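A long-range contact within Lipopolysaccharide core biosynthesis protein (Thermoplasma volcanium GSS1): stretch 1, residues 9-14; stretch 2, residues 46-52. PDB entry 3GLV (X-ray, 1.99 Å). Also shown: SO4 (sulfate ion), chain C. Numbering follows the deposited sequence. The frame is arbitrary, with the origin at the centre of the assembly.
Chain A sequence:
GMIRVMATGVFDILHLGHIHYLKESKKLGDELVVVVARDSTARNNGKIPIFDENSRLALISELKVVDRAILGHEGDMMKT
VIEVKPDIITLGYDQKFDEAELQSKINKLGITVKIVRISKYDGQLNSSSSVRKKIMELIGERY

Stretch 1, residues 9-14: GVFDIL
Stretch 2, residues 46-52: GKIPIFD

Two irregular segments of one chain, residues 9-14 and 46-52, meet across a sequence separation of at least 36 residues and bury 314 Å² between them, both sides summed. Their touching parts, taken from CA of residue 10 to 13 and of residue 47 to 51, run 60° apart; both hydrogen bonds between the stretches go from backbone amides to a side chain, so there is no strand-like pairing. The register is set by Asp12 and Pro49, whose CA atoms lie 5.7 Å apart. In the first stretch, Val10 (phi/psi -84/-46) leads into Phe11 with positive phi (55/52), followed by Asp12 (-70/-65) and Ile13 (-110/114). The second stretch is extended through Lys47 (-133/92), Ile48 (-67/119) and Pro49 (-88/148), turns at Ile50 (-80/-26), and extends again at Phe51 (-98/140).

Hydrogen bonding across the contact centres on the Asp12 carboxylate. With chi1 t (-169°) and chi2 26°, the side chain leaves CA sideways but its end reaches the second stretch. The turn at Ile50 presents two successive amides to it: Ile50 N donates to Asp12 OD2 at 2.9 Å (159°), and Phe51 N to Asp12 OD1 at 2.9 Å (164°). Both carboxylate oxygens thus accept nearly straight bonds from backbone donors. The same group packs tightly on the proline, with Asp12 OD2 3.2 Å from Pro49 CA.

Apolar contacts extend the contact beyond this carboxylate. Ile13 (m, m) brings CD1 to 3.5 Å from Phe51 CE2, meeting the ring at its edge, near its plane; Phe51 has chi1 m and chi2 -75°. Ile13 CD1 also lies 3.8 Å from Ile50 CG2, although the end of the Ile50 side chain (t, t) leads away. Val10, chi1 t, points toward the second stretch, and its CG1 meets CB of Pro49 (C-gamma endo) at 4.2 Å, a looser contact.

The charged and anion-binding contacts involve Lys47, whose CB points toward the first stretch. Its chain (chi1 -31°, chi2 t, chi3 m, chi4 147°) places NZ 3.5 Å from Val10 CG2 and 3.0 Å from O1 of the sulfate, bringing opposite charges together. The ion, probably from the crystallisation liquor, accepts hydrogen bonds from Val10 N to O2 (2.7 Å, 165°) and Phe11 N to O3 (2.7 Å, 163°), with a weak one from Val10 N to O3 (3.3 Å, 124°). Sulfate O3 lies over one face of the Phe11 ring (chi1 m, chi2 -71°).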

ATOM      1  N   GLY A   9      -3.519   1.392 -14.281  1.00 20.39           N
ATOM      2  CA  GLY A   9      -4.477   2.221 -13.507  1.00 19.51           C
ATOM      3  C   GLY A   9      -3.826   3.542 -13.147  1.00 20.12           C
ATOM      4  O   GLY A   9      -2.630   3.755 -13.438  1.00 18.95           O
ATOM      5  N   VAL A  10      -4.628   4.420 -12.549  1.00 19.74           N
ATOM      6  CA  VAL A  10      -4.181   5.665 -11.994  1.00 19.41           C
ATOM      7  C   VAL A  10      -3.657   5.461 -10.590  1.00 19.38           C
ATOM      8  O   VAL A  10      -2.628   5.986 -10.278  1.00 17.93           O
ATOM      9  CB  VAL A  10      -5.335   6.723 -12.022  1.00 19.25           C
ATOM     10  CG1 VAL A  10      -4.904   7.975 -11.379  1.00 20.09           C
ATOM     11  CG2 VAL A  10      -5.853   7.009 -13.537  1.00 18.22           C
ATOM     12  N   PHE A  11      -4.396   4.715  -9.751  1.00 20.15           N
ATOM     13  CA  PHE A  11      -4.046   4.447  -8.351  1.00 20.17           C
ATOM     14  C   PHE A  11      -3.826   5.734  -7.573  1.00 20.80           C
ATOM     15  O   PHE A  11      -2.789   5.923  -6.959  1.00 19.79           O
ATOM     16  CB  PHE A  11      -2.793   3.523  -8.258  1.00 20.68           C
ATOM     17  CG  PHE A  11      -2.935   2.240  -9.076  1.00 20.02           C
ATOM     18  CD1 PHE A  11      -3.819   1.238  -8.660  1.00 22.70           C
ATOM     19  CD2 PHE A  11      -2.245   2.070 -10.295  1.00 21.46           C
ATOM     20  CE1 PHE A  11      -3.996   0.074  -9.422  1.00 19.66           C
ATOM     21  CE2 PHE A  11      -2.414   0.920 -11.067  1.00 19.37           C
ATOM     22  CZ  PHE A  11      -3.308  -0.075 -10.621  1.00 19.74           C
ATOM     23  N   ASP A  12      -4.794   6.635  -7.640  1.00 20.11           N
ATOM     24  CA  ASP A  12      -4.649   7.939  -6.979  1.00 21.17           C
ATOM     25  C   ASP A  12      -4.708   7.781  -5.450  1.00 21.46           C
ATOM     26  O   ASP A  12      -3.705   8.030  -4.738  1.00 22.48           O
ATOM     27  CB  ASP A  12      -5.698   8.924  -7.490  1.00 19.80           C
ATOM     28  CG  ASP A  12      -5.439  10.334  -7.062  1.00 21.04           C
ATOM     29  OD1 ASP A  12      -4.254  10.726  -6.802  1.00 18.19           O
ATOM     30  OD2 ASP A  12      -6.459  11.078  -7.036  1.00 21.43           O
ATOM     31  N   ILE A  13      -5.850   7.350  -4.955  1.00 22.20           N
ATOM     32  CA  ILE A  13      -6.000   7.047  -3.534  1.00 23.55           C
ATOM     33  C   ILE A  13      -6.122   5.552  -3.411  1.00 23.52           C
ATOM     34  O   ILE A  13      -7.127   4.991  -3.903  1.00 23.39           O
ATOM     35  CB  ILE A  13      -7.251   7.683  -2.926  1.00 24.16           C
ATOM     36  CG1 ILE A  13      -7.254   9.192  -3.126  1.00 27.88           C
ATOM     37  CG2 ILE A  13      -7.390   7.326  -1.374  1.00 22.87           C
ATOM     38  CD1 ILE A  13      -6.038   9.835  -2.532  1.00 34.33           C
ATOM     39  N   LEU A  14      -5.139   4.903  -2.776  1.00 22.42           N
ATOM     40  CA  LEU A  14      -5.153   3.420  -2.733  1.00 23.23           C
ATOM     41  C   LEU A  14      -6.316   2.932  -1.908  1.00 23.34           C
ATOM     42  O   LEU A  14      -6.606   3.469  -0.812  1.00 22.01           O
ATOM     43  CB  LEU A  14      -3.853   2.806  -2.183  1.00 23.99           C
ATOM     44  CG  LEU A  14      -2.636   2.658  -3.092  1.00 29.42           C
ATOM     45  CD1 LEU A  14      -1.431   2.051  -2.417  1.00 30.98           C
ATOM     46  CD2 LEU A  14      -3.048   1.823  -4.350  1.00 34.20           C
ATOM     47  N   GLY A  46     -10.349  12.778 -18.056  1.00 40.28           N
ATOM     48  CA  GLY A  46     -11.282  13.374 -17.115  1.00 40.18           C
ATOM     49  C   GLY A  46     -11.237  12.836 -15.687  1.00 39.66           C
ATOM     50  O   GLY A  46     -12.253  12.787 -15.021  1.00 40.40           O
ATOM     51  N   LYS A  47     -10.077  12.423 -15.206  1.00 38.37           N
ATOM     52  CA  LYS A  47      -9.950  12.123 -13.796  1.00 37.70           C
ATOM     53  C   LYS A  47      -8.689  12.779 -13.271  1.00 35.01           C
ATOM     54  O   LYS A  47      -7.617  12.190 -13.339  1.00 35.06           O
ATOM     55  CB  LYS A  47      -9.909  10.606 -13.563  1.00 38.86           C
ATOM     56  CG  LYS A  47     -10.718   9.802 -14.603  1.00 42.96           C
ATOM     57  CD  LYS A  47     -10.804   8.312 -14.218  1.00 46.91           C
ATOM     58  CE  LYS A  47      -9.482   7.564 -14.402  1.00 47.24           C
ATOM     59  NZ  LYS A  47      -9.353   6.475 -13.349  1.00 47.94           N
ATOM     60  N   ILE A  48      -8.826  13.999 -12.765  1.00 31.54           N
ATOM     61  CA  ILE A  48      -7.708  14.731 -12.202  1.00 29.44           C
ATOM     62  C   ILE A  48      -7.250  14.007 -10.924  1.00 27.59           C
ATOM     63  O   ILE A  48      -8.024  13.859 -10.000  1.00 28.03           O
ATOM     64  CB  ILE A  48      -8.124  16.187 -11.893  1.00 29.38           C
ATOM     65  CG1 ILE A  48      -8.348  16.950 -13.216  1.00 30.79           C
ATOM     66  CG2 ILE A  48      -7.091  16.899 -11.016  1.00 27.59           C
ATOM     67  CD1 ILE A  48      -8.966  18.379 -13.066  1.00 31.41           C
ATOM     68  N   PRO A  49      -6.006  13.525 -10.871  1.00 25.18           N
ATOM     69  CA  PRO A  49      -5.620  12.899  -9.586  1.00 24.34           C
ATOM     70  C   PRO A  49      -5.036  13.934  -8.599  1.00 23.67           C
ATOM     71  O   PRO A  49      -4.398  14.890  -9.022  1.00 25.38           O
ATOM     72  CB  PRO A  49      -4.566  11.884  -9.984  1.00 24.06           C
ATOM     73  CG  PRO A  49      -4.084  12.344 -11.385  1.00 26.36           C
ATOM     74  CD  PRO A  49      -5.037  13.296 -11.949  1.00 24.02           C
ATOM     75  N   ILE A  50      -5.251  13.737  -7.307  1.00 20.87           N
ATOM     76  CA  ILE A  50      -4.760  14.646  -6.274  1.00 19.86           C
ATOM     77  C   ILE A  50      -3.260  14.412  -5.930  1.00 18.95           C
ATOM     78  O   ILE A  50      -2.546  15.327  -5.468  1.00 18.86           O
ATOM     79  CB  ILE A  50      -5.713  14.487  -5.021  1.00 19.69           C
ATOM     80  CG1 ILE A  50      -5.642  15.694  -4.127  1.00 21.80           C
ATOM     81  CG2 ILE A  50      -5.464  13.209  -4.281  1.00 17.96           C
ATOM     82  CD1 ILE A  50      -6.623  15.611  -2.993  1.00 26.90           C
ATOM     83  N   PHE A  51      -2.790  13.182  -6.146  1.00 17.94           N
ATOM     84  CA  PHE A  51      -1.364  12.862  -5.989  1.00 18.56           C
ATOM     85  C   PHE A  51      -0.665  12.883  -7.352  1.00 19.65           C
ATOM     86  O   PHE A  51      -1.208  12.383  -8.343  1.00 18.00           O
ATOM     87  CB  PHE A  51      -1.217  11.480  -5.347  1.00 18.84           C
ATOM     88  CG  PHE A  51      -1.427  11.469  -3.861  1.00 17.29           C
ATOM     89  CD1 PHE A  51      -0.433  11.963  -3.011  1.00 16.31           C
ATOM     90  CD2 PHE A  51      -2.546  10.874  -3.302  1.00 16.02           C
ATOM     91  CE1 PHE A  51      -0.574  11.932  -1.655  1.00 14.92           C
ATOM     92  CE2 PHE A  51      -2.725  10.825  -1.925  1.00 14.59           C
ATOM     93  CZ  PHE A  51      -1.729  11.386  -1.075  1.00 16.77           C
ATOM     94  N   ASP A  52       0.551  13.419  -7.396  1.00 19.24           N
ATOM     95  CA  ASP A  52       1.291  13.528  -8.680  1.00 20.27           C
ATOM     96  C   ASP A  52       1.815  12.150  -9.094  1.00 20.07           C
ATOM     97  O   ASP A  52       1.851  11.213  -8.291  1.00 20.71           O
ATOM     98  CB  ASP A  52       2.492  14.451  -8.503  1.00 19.99           C
ATOM     99  CG  ASP A  52       3.483  13.848  -7.514  1.00 23.49           C
ATOM    100  OD1 ASP A  52       3.313  13.983  -6.266  1.00 30.78           O
ATOM    101  OD2 ASP A  52       4.332  13.085  -7.967  1.00 25.70           O
TER
HETATM  102  S   SO4 C 203      -7.833   3.368 -11.279  1.00 48.52           S
HETATM  103  O1  SO4 C 203      -8.924   4.355 -11.334  1.00 57.52           O
HETATM  104  O2  SO4 C 203      -7.129   3.426 -12.560  1.00 55.19           O
HETATM  105  O3  SO4 C 203      -6.846   3.778 -10.253  1.00 51.06           O
HETATM  106  O4  SO4 C 203      -8.547   2.101 -11.089  1.00 51.83           O